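Local structure of CurH (Lyngbya majuscula, 3KG7) at residues S82-E87 with S107-K112; I30-H35 with L77-S82. The protein is the dehydratase domain of a curacin polyketide synthase module and probably removes water from a beta-hydroxyacyl intermediate to leave a double bond. One frame throughout, in Å; residues are numbered along the deposited sequence.

Interaction 1: residues S82-E87 with S107-K112; sequences SNTTRE and SRDGAK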
loop_
_atom_site.group_PDB
_atom_site.type_symbol
_atom_site.label_atom_id
_atom_site.label_comp_id
_atom_site.label_asym_id
_atom_site.label_seq_id
_atom_site.Cartn_x
_atom_site.Cartn_y
_atom_site.Cartn_z
ATOM N N SER C 82 14.902 -3.559 -23.790
ATOM C CA SER C 82 15.798 -4.243 -22.862
ATOM C C SER C 82 15.752 -3.662 -21.450
ATOM O O SER C 82 15.955 -4.386 -20.476
ATOM C CB SER C 82 17.236 -4.206 -23.392
ATOM O OG SER C 82 17.669 -2.872 -23.622
ATOM N N ASN C 83 15.480 -2.362 -21.353
ATOM C CA ASN C 83 15.503 -1.637 -20.076
ATOM C C ASN C 83 14.124 -1.227 -19.541
ATOM O O ASN C 83 14.028 -0.500 -18.547
ATOM C CB ASN C 83 16.406 -0.403 -20.186
ATOM C CG ASN C 83 16.188 0.364 -21.475
ATOM O OD1 ASN C 83 15.074 0.803 -21.780
ATOM N ND2 ASN C 83 17.254 0.516 -22.251
ATOM N N THR C 84 13.068 -1.695 -20.202
ATOM C CA THR C 84 11.701 -1.410 -19.781
ATOM C C THR C 84 11.448 -1.906 -18.362
ATOM O O THR C 84 11.755 -3.055 -18.037
ATOM C CB THR C 84 10.676 -2.032 -20.744
ATOM O OG1 THR C 84 10.838 -1.443 -22.044
ATOM C CG2 THR C 84 9.252 -1.798 -20.248
ATOM N N THR C 85 10.916 -1.011 -17.530
ATOM C CA THR C 85 10.501 -1.312 -16.164
ATOM C C THR C 85 9.013 -1.082 -16.069
ATOM O O THR C 85 8.519 -0.039 -16.469
ATOM C CB THR C 85 11.212 -0.389 -15.132
ATOM O OG1 THR C 85 12.584 -0.773 -15.012
ATOM C CG2 THR C 85 10.558 -0.458 -13.744
ATOM N N ARG C 86 8.305 -2.067 -15.539
ATOM C CA ARG C 86 6.884 -1.931 -15.270
ATOM C C ARG C 86 6.610 -2.028 -13.780
ATOM O O ARG C 86 6.918 -3.031 -13.141
ATOM C CB ARG C 86 6.080 -2.976 -16.053
ATOM C CG ARG C 86 6.142 -2.746 -17.544
ATOM C CD ARG C 86 4.856 -3.124 -18.210
ATOM N NE ARG C 86 4.325 -2.004 -18.974
ATOM C CZ ARG C 86 3.222 -1.341 -18.662
ATOM N NH1 ARG C 86 2.492 -1.687 -17.611
ATOM N NH2 ARG C 86 2.841 -0.333 -19.417
ATOM N N GLU C 87 6.055 -0.951 -13.240
ATOM C CA GLU C 87 5.616 -0.863 -11.855
ATOM C C GLU C 87 4.393 -1.769 -11.685
ATOM O O GLU C 87 3.337 -1.493 -12.246
ATOM C CB GLU C 87 5.247 0.593 -11.591
ATOM C CG GLU C 87 4.958 0.975 -10.160
ATOM C CD GLU C 87 4.740 2.479 -10.006
ATOM O OE1 GLU C 87 5.445 3.256 -10.693
ATOM O OE2 GLU C 87 3.873 2.879 -9.201
ATOM N N SER C 107 -0.313 -3.196 -13.826
ATOM C CA SER C 107 0.986 -2.555 -13.999
ATOM C C SER C 107 0.870 -1.296 -14.835
ATOM O O SER C 107 -0.103 -1.121 -15.561
ATOM C CB SER C 107 2.023 -3.511 -14.594
ATOM O OG SER C 107 1.747 -3.804 -15.943
ATOM N N ARG C 108 1.850 -0.407 -14.682
ATOM C CA ARG C 108 2.010 0.769 -15.531
ATOM C C ARG C 108 3.506 0.959 -15.785
ATOM O O ARG C 108 4.337 0.466 -15.014
ATOM C CB ARG C 108 1.384 2.012 -14.880
ATOM C CG ARG C 108 2.227 2.670 -13.787
ATOM C CD ARG C 108 1.522 3.836 -13.079
ATOM N NE ARG C 108 2.173 4.143 -11.799
ATOM C CZ ARG C 108 1.822 5.124 -10.964
ATOM N NH1 ARG C 108 0.813 5.936 -11.247
ATOM N NH2 ARG C 108 2.491 5.298 -9.834
ATOM N N ASP C 109 3.852 1.656 -16.867
ATOM C CA ASP C 109 5.256 1.905 -17.178
ATOM C C ASP C 109 5.879 2.710 -16.057
ATOM O O ASP C 109 5.266 3.651 -15.548
ATOM C CB ASP C 109 5.421 2.634 -18.511
ATOM C CG ASP C 109 6.879 2.689 -18.969
ATOM O OD1 ASP C 109 7.250 1.923 -19.887
ATOM O OD2 ASP C 109 7.662 3.483 -18.398
ATOM N N GLY C 110 7.089 2.320 -15.667
ATOM C CA GLY C 110 7.831 3.000 -14.617
ATOM C C GLY C 110 8.073 4.451 -14.974
ATOM O O GLY C 110 7.540 5.349 -14.320
ATOM N N ALA C 111 8.854 4.670 -16.032
ATOM C CA ALA C 111 9.289 6.010 -16.434
ATOM C C ALA C 111 8.130 6.967 -16.743
ATOM O O ALA C 111 7.850 7.870 -15.948
ATOM C CB ALA C 111 10.260 5.927 -17.613
ATOM N N LYS C 112 7.456 6.745 -17.876
ATOM C CA LYS C 112 6.433 7.664 -18.416
ATOM C C LYS C 112 5.288 8.007 -17.461
ATOM O O LYS C 112 4.629 9.042 -17.628
ATOM C CB LYS C 112 5.824 7.103 -19.705
ATOM C CG LYS C 112 6.780 6.943 -20.874
ATOM C CD LYS C 112 6.021 6.806 -22.202
ATOM C CE LYS C 112 4.980 5.681 -22.187
ATOM N NZ LYS C 112 5.579 4.323 -22.020
#
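The open end of an antiparallel beta hairpin, strands 86-92 and 101-109 of the double hotdog fold, shows how two strands are closed off where their pairing runs out. Along 82-87 the approach begins at T84, whose CG2 lies beside the D109 carboxylate while its OG1 takes the N-H of E81. T85 makes the last backbone link: G110 N donates to T85 O across 2.9 Å, nearly straight at the hydrogen but from above the carbonyl plane; T85 OG1 meanwhile receives ND2 of N31. R86 and D109 form a non-hydrogen-bonded pair with diverging side chains. The R86 chain, bent at chi2 and chi3, folds back across the partner strand, so that one guanidinium face lies over R108 C and D109 N, each 3.2 Å from its plane. NH1 reaches S107 OG at 2.8 Å, close to the guanidinium plane though bent at the hydrogen, and S107 OG is also bonded to H119 NE2. An alanine in place of R86 would lose the bond to S107 and the flat cover over the 108-109 peptide, and would probably loosen this end of the hairpin. E87 and R108 are the hydrogen-bonded pair: E87 N meets R108 O at 2.8 Å, almost along the C=O axis though also bent at the hydrogen, and R108 N returns to E87 O. Their side chains run side by side on one face, E87 with CG anti to its backbone N (chi1 -171°). R108 NH2, which also bridges to E17 of the second subunit, reaches E87 OE2 at 2.9 Å, the carboxylate and guanidinium planes 84° apart.

Interaction 2: residues I30-H35 with L77-S82; sequences INLNNH and LFLAES
Two connecting segments of the double hotdog fold meet through aliphatic side chains, with no hydrogen bond passing between them: 30-35, which leaves the end of strand 24-30, and the loop 77-82, which leads toward strand 86-92. The apolar contacts come first. L79 is central: its CD1 lies 3.8 Å from L32 CD2 and 4.0 Å from N31 CA, while its other methyl, CD2, faces the carbonyl oxygen of I30. The two leucines come in from opposing segments and overlap alongside one another, L79 CD1 lying against the CG-CD2 branch of L32. Both leucines carry CG anti to the carbonyl carbon, and both direct CB toward the facing segment. A second, looser pair lies at the I30 end, where I30 CD1 and L77 CD1 stand 4.3 Å apart, methyl to methyl. At the other margin L32 CD1 approaches the backbone oxygen of S82 at 4.1 Å, a van der Waals contact. The polar interactions work within 30-35 and hold its shape. N31 OD1 accepts the backbone N-H of N34 at 2.8 Å, an Asx motif in which the donor lies nearly along the side-chain C=O axis and the N-H...O angle is 173°. H35 N closes the same turn onto N31 O, also at 2.8 Å, which probably helps to present L32 to L79. Around this contact, backbone bonds join I30 to R86 of strand 86-92, L77 to I49 and L79 to P47, while I30 and L77 both lean on T88, so strand 86-92 adjoins both segments.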
loop_
_atom_site.group_PDB
_atom_site.type_symbol
_atom_site.label_atom_id
_atom_site.label_comp_id
_atom_site.label_asym_id
_atom_site.label_seq_id
_atom_site.Cartn_x
_atom_site.Cartn_y
_atom_site.Cartn_z
ATOM N N ILE C 30 9.038 -4.635 -12.173
ATOM C CA ILE C 30 9.386 -5.781 -12.986
ATOM C C ILE C 30 10.180 -5.348 -14.201
ATOM O O ILE C 30 9.747 -4.486 -14.958
ATOM C CB ILE C 30 8.152 -6.595 -13.394
ATOM C CG1 ILE C 30 7.390 -7.044 -12.139
ATOM C CG2 ILE C 30 8.572 -7.783 -14.278
ATOM C CD1 ILE C 30 6.236 -8.025 -12.384
ATOM N N ASN C 31 11.359 -5.943 -14.354
ATOM C CA ASN C 31 12.198 -5.781 -15.538
ATOM C C ASN C 31 13.117 -6.990 -15.695
ATOM O O ASN C 31 13.046 -7.932 -14.901
ATOM C CB ASN C 31 13.003 -4.489 -15.454
ATOM C CG ASN C 31 13.661 -4.308 -14.110
ATOM O OD1 ASN C 31 14.270 -5.238 -13.568
ATOM N ND2 ASN C 31 13.535 -3.110 -13.553
ATOM N N LEU C 32 13.979 -6.963 -16.708
ATOM C CA LEU C 32 14.876 -8.087 -16.970
ATOM C C LEU C 32 15.988 -8.228 -15.932
ATOM O O LEU C 32 16.562 -9.297 -15.779
ATOM C CB LEU C 32 15.435 -8.027 -18.396
ATOM C CG LEU C 32 14.417 -8.284 -19.519
ATOM C CD1 LEU C 32 15.123 -8.420 -20.858
ATOM C CD2 LEU C 32 13.543 -9.512 -19.249
ATOM N N ASN C 33 16.276 -7.148 -15.218
ATOM C CA ASN C 33 17.198 -7.195 -14.089
ATOM C C ASN C 33 16.635 -7.981 -12.911
ATOM O O ASN C 33 17.281 -8.896 -12.401
ATOM C CB ASN C 33 17.570 -5.781 -13.627
ATOM C CG ASN C 33 18.976 -5.405 -13.986
ATOM O OD1 ASN C 33 19.624 -6.054 -14.805
ATOM N ND2 ASN C 33 19.469 -4.349 -13.364
ATOM N N ASN C 34 15.436 -7.594 -12.484
ATOM C CA ASN C 34 14.722 -8.257 -11.407
ATOM C C ASN C 34 14.379 -9.698 -11.757
ATOM O O ASN C 34 14.595 -10.615 -10.953
ATOM C CB ASN C 34 13.416 -7.509 -11.145
ATOM C CG ASN C 34 13.601 -6.301 -10.268
ATOM O OD1 ASN C 34 14.317 -5.355 -10.620
ATOM N ND2 ASN C 34 12.948 -6.319 -9.107
ATOM N N HIS C 35 13.844 -9.866 -12.968
ATOM C CA HIS C 35 13.251 -11.107 -13.427
ATOM C C HIS C 35 13.804 -11.497 -14.795
ATOM O O HIS C 35 13.066 -11.473 -15.782
ATOM C CB HIS C 35 11.741 -10.923 -13.552
ATOM C CG HIS C 35 11.042 -10.743 -12.246
ATOM N ND1 HIS C 35 10.465 -11.792 -11.564
ATOM C CD2 HIS C 35 10.818 -9.636 -11.500
ATOM C CE1 HIS C 35 9.926 -11.339 -10.444
ATOM N NE2 HIS C 35 10.129 -10.035 -10.381
ATOM N N LEU C 77 1.531 -8.362 -19.725
ATOM C CA LEU C 77 2.640 -7.522 -19.294
ATOM C C LEU C 77 3.840 -7.894 -20.153
ATOM O O LEU C 77 4.390 -8.987 -20.014
ATOM C CB LEU C 77 2.942 -7.747 -17.807
ATOM C CG LEU C 77 3.697 -6.672 -17.015
ATOM C CD1 LEU C 77 3.494 -6.881 -15.531
ATOM C CD2 LEU C 77 5.181 -6.652 -17.325
ATOM N N PHE C 78 4.227 -7.000 -21.059
ATOM C CA PHE C 78 5.392 -7.233 -21.923
ATOM C C PHE C 78 6.487 -6.188 -21.702
ATOM O O PHE C 78 6.231 -5.085 -21.205
ATOM C CB PHE C 78 4.991 -7.324 -23.404
ATOM C CG PHE C 78 4.377 -6.066 -23.956
ATOM C CD1 PHE C 78 5.159 -5.135 -24.647
ATOM C CD2 PHE C 78 3.017 -5.814 -23.806
ATOM C CE1 PHE C 78 4.598 -3.965 -25.171
ATOM C CE2 PHE C 78 2.448 -4.649 -24.319
ATOM C CZ PHE C 78 3.238 -3.723 -25.006
ATOM N N LEU C 79 7.711 -6.551 -22.053
ATOM C CA LEU C 79 8.842 -5.653 -21.912
ATOM C C LEU C 79 9.376 -5.356 -23.299
ATOM O O LEU C 79 10.130 -6.148 -23.873
ATOM C CB LEU C 79 9.904 -6.271 -21.002
ATOM C CG LEU C 79 9.358 -6.735 -19.643
ATOM C CD1 LEU C 79 10.452 -7.354 -18.795
ATOM C CD2 LEU C 79 8.683 -5.595 -18.884
ATOM N N ALA C 80 8.938 -4.224 -23.846
ATOM C CA ALA C 80 9.278 -3.833 -25.213
ATOM C C ALA C 80 10.784 -3.741 -25.385
ATOM O O ALA C 80 11.367 -4.449 -26.199
ATOM C CB ALA C 80 8.613 -2.509 -25.571
ATOM N N GLU C 81 11.406 -2.884 -24.585
ATOM C CA GLU C 81 12.838 -2.653 -24.654
ATOM C C GLU C 81 13.607 -3.367 -23.551
ATOM O O GLU C 81 13.045 -3.733 -22.522
ATOM C CB GLU C 81 13.112 -1.154 -24.641
ATOM C CG GLU C 81 12.808 -0.519 -25.978
ATOM C CD GLU C 81 11.936 0.704 -25.856
ATOM O OE1 GLU C 81 12.286 1.609 -25.069
ATOM O OE2 GLU C 81 10.901 0.758 -26.556
ATOM N N SER C 82 14.902 -3.559 -23.790
ATOM C CA SER C 82 15.798 -4.243 -22.862
ATOM C C SER C 82 15.752 -3.662 -21.450
ATOM O O SER C 82 15.955 -4.386 -20.476
ATOM C CB SER C 82 17.236 -4.206 -23.392
ATOM O OG SER C 82 17.669 -2.872 -23.622
#

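Overall arrangement
Interaction 2 precedes interaction 1 along the chain, and the two share S82, where 77-82 runs on into 82-87. Their centres lie about 8 Å apart, on the same side of the chain's centre. R86 couples them: its bond to I30, R86 O to I30 N, spans 2.8 Å and continues the pairing from the hairpin into strand 24-30. The bond from T85 OG1 to N31 ND2, 2.9 Å long, ties the Asx residue to the hairpin mouth. S107 OG also packs against L77 CD1 at 3.6 Å. Thus the apolar contact and the open end of the hairpin lie side by side at one end of strands 24-30, 86-92 and 101-109.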